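Local coordinates for protein Dye-decolorizing peroxidase Tfu_3078 (Thermobifida fusca, PDB 5FW4) that uses heme b and hydrogen peroxide to oxidise many compounds, anthraquinone dyes especially, though its physiological substrate is unknown, at residues A86-E91 against A212-L217. Residues are numbered along the deposited sequence; the frame is centred on the assembly and turned at random.
Sequences ALDLAE and AVRWSL
A classic beta bulge, in which R214 and W215 together face A86, interrupts the antiparallel pairing of two strands in the N-terminal ferredoxin-like half of this DyP-type peroxidase. A86 O accepts from both backbone nitrogens of the bulge, R214 N at 2.7 Å and W215 N at 3.3 Å, both approaching from the same face of the carbonyl plane. A86 N completes the pair by donating to W215 O at 2.8 Å. Beyond the bulge the pairing resumes: D88 and A212 exchange two backbone hydrogen bonds, while L87 and V213 form a non-hydrogen-bonded pair whose side chains splay apart, meeting through L87 CD2 and V213 CG2.

At the bulge R214 points its CB at the neighbouring strand, and its extended chain (CG anti to the backbone N, chi1 176°) then runs out over the face that carries A86, D88 and W215. There it crosses the D88 carboxylate, R214 CD passing 3.5 Å from D88 OD2. Its NH1 meets the syn side of D88 OD2 at 2.8 Å in a salt bridge, the two planar groups turned 64° apart. Next to it, A86 CB makes a CH-pi contact over one face of the W215 indole.

Polar ends on this face reach the segment leading into strand 184-190: R214 NE donates to C180 O, W215 NE1 to G181 O, and D88 OD1 accepts from D183 N. L87 packs against W111 of helix 97-120; V213, its CB bond turned away from strand 81-89, packs on W363 of the second subunit. Strand 81-89 lies between 184-190 and 211-220, the latter outermost within the chain.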
ATOM      1  N   ALA A  86       2.141  15.905   0.391  1.00 20.55           N
ATOM      2  CA  ALA A  86       2.428  17.295   0.087  1.00 21.19           C
ATOM      3  C   ALA A  86       1.098  18.022   0.027  1.00 21.26           C
ATOM      4  O   ALA A  86       0.148  17.583  -0.656  1.00 21.76           O
ATOM      5  CB  ALA A  86       3.157  17.442  -1.232  1.00 21.02           C
ATOM      6  N   LEU A  87       1.051  19.140   0.719  1.00 20.90           N
ATOM      7  CA  LEU A  87      -0.124  19.981   0.749  1.00 21.09           C
ATOM      8  C   LEU A  87       0.190  21.451   0.455  1.00 22.12           C
ATOM      9  O   LEU A  87       1.263  21.955   0.800  1.00 22.31           O
ATOM     10  CB  LEU A  87      -0.785  19.866   2.135  1.00 21.01           C
ATOM     11  CG  LEU A  87      -1.102  18.507   2.773  1.00 20.07           C
ATOM     12  CD1 LEU A  87      -0.038  18.112   3.765  1.00 19.46           C
ATOM     13  CD2 LEU A  87      -2.453  18.599   3.537  1.00 20.80           C
ATOM     14  N   ASP A  88      -0.806  22.168  -0.085  1.00 22.64           N
ATOM     15  CA  ASP A  88      -0.726  23.584  -0.340  1.00 22.43           C
ATOM     16  C   ASP A  88      -1.734  24.233   0.580  1.00 24.38           C
ATOM     17  O   ASP A  88      -2.705  23.572   0.995  1.00 22.42           O
ATOM     18  CB  ASP A  88      -1.083  23.894  -1.790  1.00 22.84           C
ATOM     19  CG  ASP A  88      -0.008  23.385  -2.765  1.00 23.04           C
ATOM     20  OD1 ASP A  88       1.122  23.325  -2.290  1.00 22.32           O
ATOM     21  OD2 ASP A  88      -0.319  23.039  -3.929  1.00 24.15           O
ATOM     22  N   LEU A  89      -1.488  25.498   0.896  1.00 24.95           N
ATOM     23  CA  LEU A  89      -2.547  26.329   1.510  1.00 26.65           C
ATOM     24  C   LEU A  89      -3.765  26.287   0.595  1.00 27.33           C
ATOM     25  O   LEU A  89      -3.634  26.289  -0.624  1.00 26.67           O
ATOM     26  CB  LEU A  89      -2.048  27.748   1.673  1.00 27.93           C
ATOM     27  CG  LEU A  89      -0.990  27.983   2.729  1.00 28.74           C
ATOM     28  CD1 LEU A  89      -0.311  29.330   2.498  1.00 30.08           C
ATOM     29  CD2 LEU A  89      -1.644  27.923   4.112  1.00 29.31           C
ATOM     30  N   ALA A  90      -4.970  26.292   1.169  1.00 29.10           N
ATOM     31  CA  ALA A  90      -6.175  26.292   0.381  1.00 28.73           C
ATOM     32  C   ALA A  90      -6.164  27.455  -0.622  1.00 29.60           C
ATOM     33  O   ALA A  90      -5.641  28.518  -0.346  1.00 28.90           O
ATOM     34  CB  ALA A  90      -7.379  26.399   1.308  1.00 30.67           C
ATOM     35  N   GLU A  91      -6.766  27.223  -1.778  1.00 31.27           N
ATOM     36  CA  GLU A  91      -6.778  28.143  -2.911  1.00 36.46           C
ATOM     37  C   GLU A  91      -7.111  29.604  -2.579  1.00 37.34           C
ATOM     38  O   GLU A  91      -6.392  30.505  -2.971  1.00 37.57           O
ATOM     39  CB  GLU A  91      -7.771  27.610  -3.965  1.00 39.25           C
ATOM     40  CG  GLU A  91      -8.223  28.635  -5.014  1.00 43.22           C
ATOM     41  CD  GLU A  91      -9.223  28.054  -6.017  1.00 46.32           C
ATOM     42  OE1 GLU A  91      -8.817  27.191  -6.834  1.00 43.07           O
ATOM     43  OE2 GLU A  91     -10.412  28.478  -5.977  1.00 48.08           O
ATOM     44  N   ALA A 212      -4.872  21.854   1.217  1.00 24.26           N
ATOM     45  CA  ALA A 212      -5.407  20.910   0.267  1.00 23.30           C
ATOM     46  C   ALA A 212      -4.264  20.007  -0.147  1.00 22.51           C
ATOM     47  O   ALA A 212      -3.174  20.513  -0.274  1.00 20.82           O
ATOM     48  CB  ALA A 212      -5.921  21.627  -0.969  1.00 24.44           C
ATOM     49  N   VAL A 213      -4.537  18.719  -0.353  1.00 21.31           N
ATOM     50  CA  VAL A 213      -3.464  17.787  -0.801  1.00 20.35           C
ATOM     51  C   VAL A 213      -3.078  18.102  -2.212  1.00 21.10           C
ATOM     52  O   VAL A 213      -3.925  18.287  -3.075  1.00 21.13           O
ATOM     53  CB  VAL A 213      -3.846  16.307  -0.624  1.00 19.51           C
ATOM     54  CG1 VAL A 213      -2.764  15.369  -1.151  1.00 18.04           C
ATOM     55  CG2 VAL A 213      -3.978  15.982   0.841  1.00 20.09           C
ATOM     56  N   ARG A 214      -1.765  18.146  -2.456  1.00 22.59           N
ATOM     57  CA  ARG A 214      -1.220  18.473  -3.748  1.00 22.69           C
ATOM     58  C   ARG A 214      -0.791  17.157  -4.420  1.00 21.13           C
ATOM     59  O   ARG A 214      -1.229  16.864  -5.535  1.00 20.50           O
ATOM     60  CB  ARG A 214      -0.032  19.396  -3.620  1.00 24.18           C
ATOM     61  CG  ARG A 214       0.648  19.714  -4.955  1.00 24.56           C
ATOM     62  CD  ARG A 214       1.909  20.506  -4.684  1.00 26.20           C
ATOM     63  NE  ARG A 214       2.578  20.938  -5.899  1.00 26.17           N
ATOM     64  CZ  ARG A 214       2.259  22.024  -6.606  1.00 29.59           C
ATOM     65  NH1 ARG A 214       1.257  22.835  -6.234  1.00 29.22           N
ATOM     66  NH2 ARG A 214       2.947  22.323  -7.704  1.00 32.32           N
ATOM     67  N   TRP A 215      -0.010  16.362  -3.701  1.00 20.38           N
ATOM     68  CA  TRP A 215       0.265  14.975  -4.107  1.00 20.22           C
ATOM     69  C   TRP A 215       0.592  14.163  -2.899  1.00 18.90           C
ATOM     70  O   TRP A 215       1.031  14.681  -1.884  1.00 18.99           O
ATOM     71  CB  TRP A 215       1.415  14.894  -5.131  1.00 20.28           C
ATOM     72  CG  TRP A 215       2.716  15.450  -4.664  1.00 21.47           C
ATOM     73  CD1 TRP A 215       3.182  16.708  -4.853  1.00 22.03           C
ATOM     74  CD2 TRP A 215       3.724  14.759  -3.915  1.00 22.45           C
ATOM     75  NE1 TRP A 215       4.415  16.849  -4.277  1.00 22.09           N
ATOM     76  CE2 TRP A 215       4.775  15.670  -3.697  1.00 22.12           C
ATOM     77  CE3 TRP A 215       3.850  13.449  -3.432  1.00 22.00           C
ATOM     78  CZ2 TRP A 215       5.928  15.324  -2.995  1.00 22.30           C
ATOM     79  CZ3 TRP A 215       4.995  13.099  -2.743  1.00 20.93           C
ATOM     80  CH2 TRP A 215       6.021  14.036  -2.524  1.00 21.69           C
ATOM     81  N   SER A 216       0.391  12.873  -3.004  1.00 18.92           N
ATOM     82  CA  SER A 216       0.817  11.964  -1.937  1.00 19.89           C
ATOM     83  C   SER A 216       1.239  10.616  -2.470  1.00 18.85           C
ATOM     84  O   SER A 216       0.763  10.198  -3.511  1.00 21.05           O
ATOM     85  CB  SER A 216      -0.317  11.690  -0.948  1.00 19.58           C
ATOM     86  OG  SER A 216      -1.342  11.016  -1.615  1.00 21.89           O
ATOM     87  N   LEU A 217       2.025   9.903  -1.675  1.00 18.85           N
ATOM     88  CA  LEU A 217       2.464   8.555  -2.013  1.00 17.15           C
ATOM     89  C   LEU A 217       2.733   7.747  -0.773  1.00 15.08           C
ATOM     90  O   LEU A 217       3.463   8.156   0.108  1.00 16.09           O
ATOM     91  CB  LEU A 217       3.703   8.622  -2.934  1.00 18.11           C
ATOM     92  CG  LEU A 217       4.129   7.269  -3.518  1.00 18.58           C
ATOM     93  CD1 LEU A 217       3.088   6.560  -4.351  1.00 19.61           C
ATOM     94  CD2 LEU A 217       5.382   7.461  -4.358  1.00 20.33           C
TER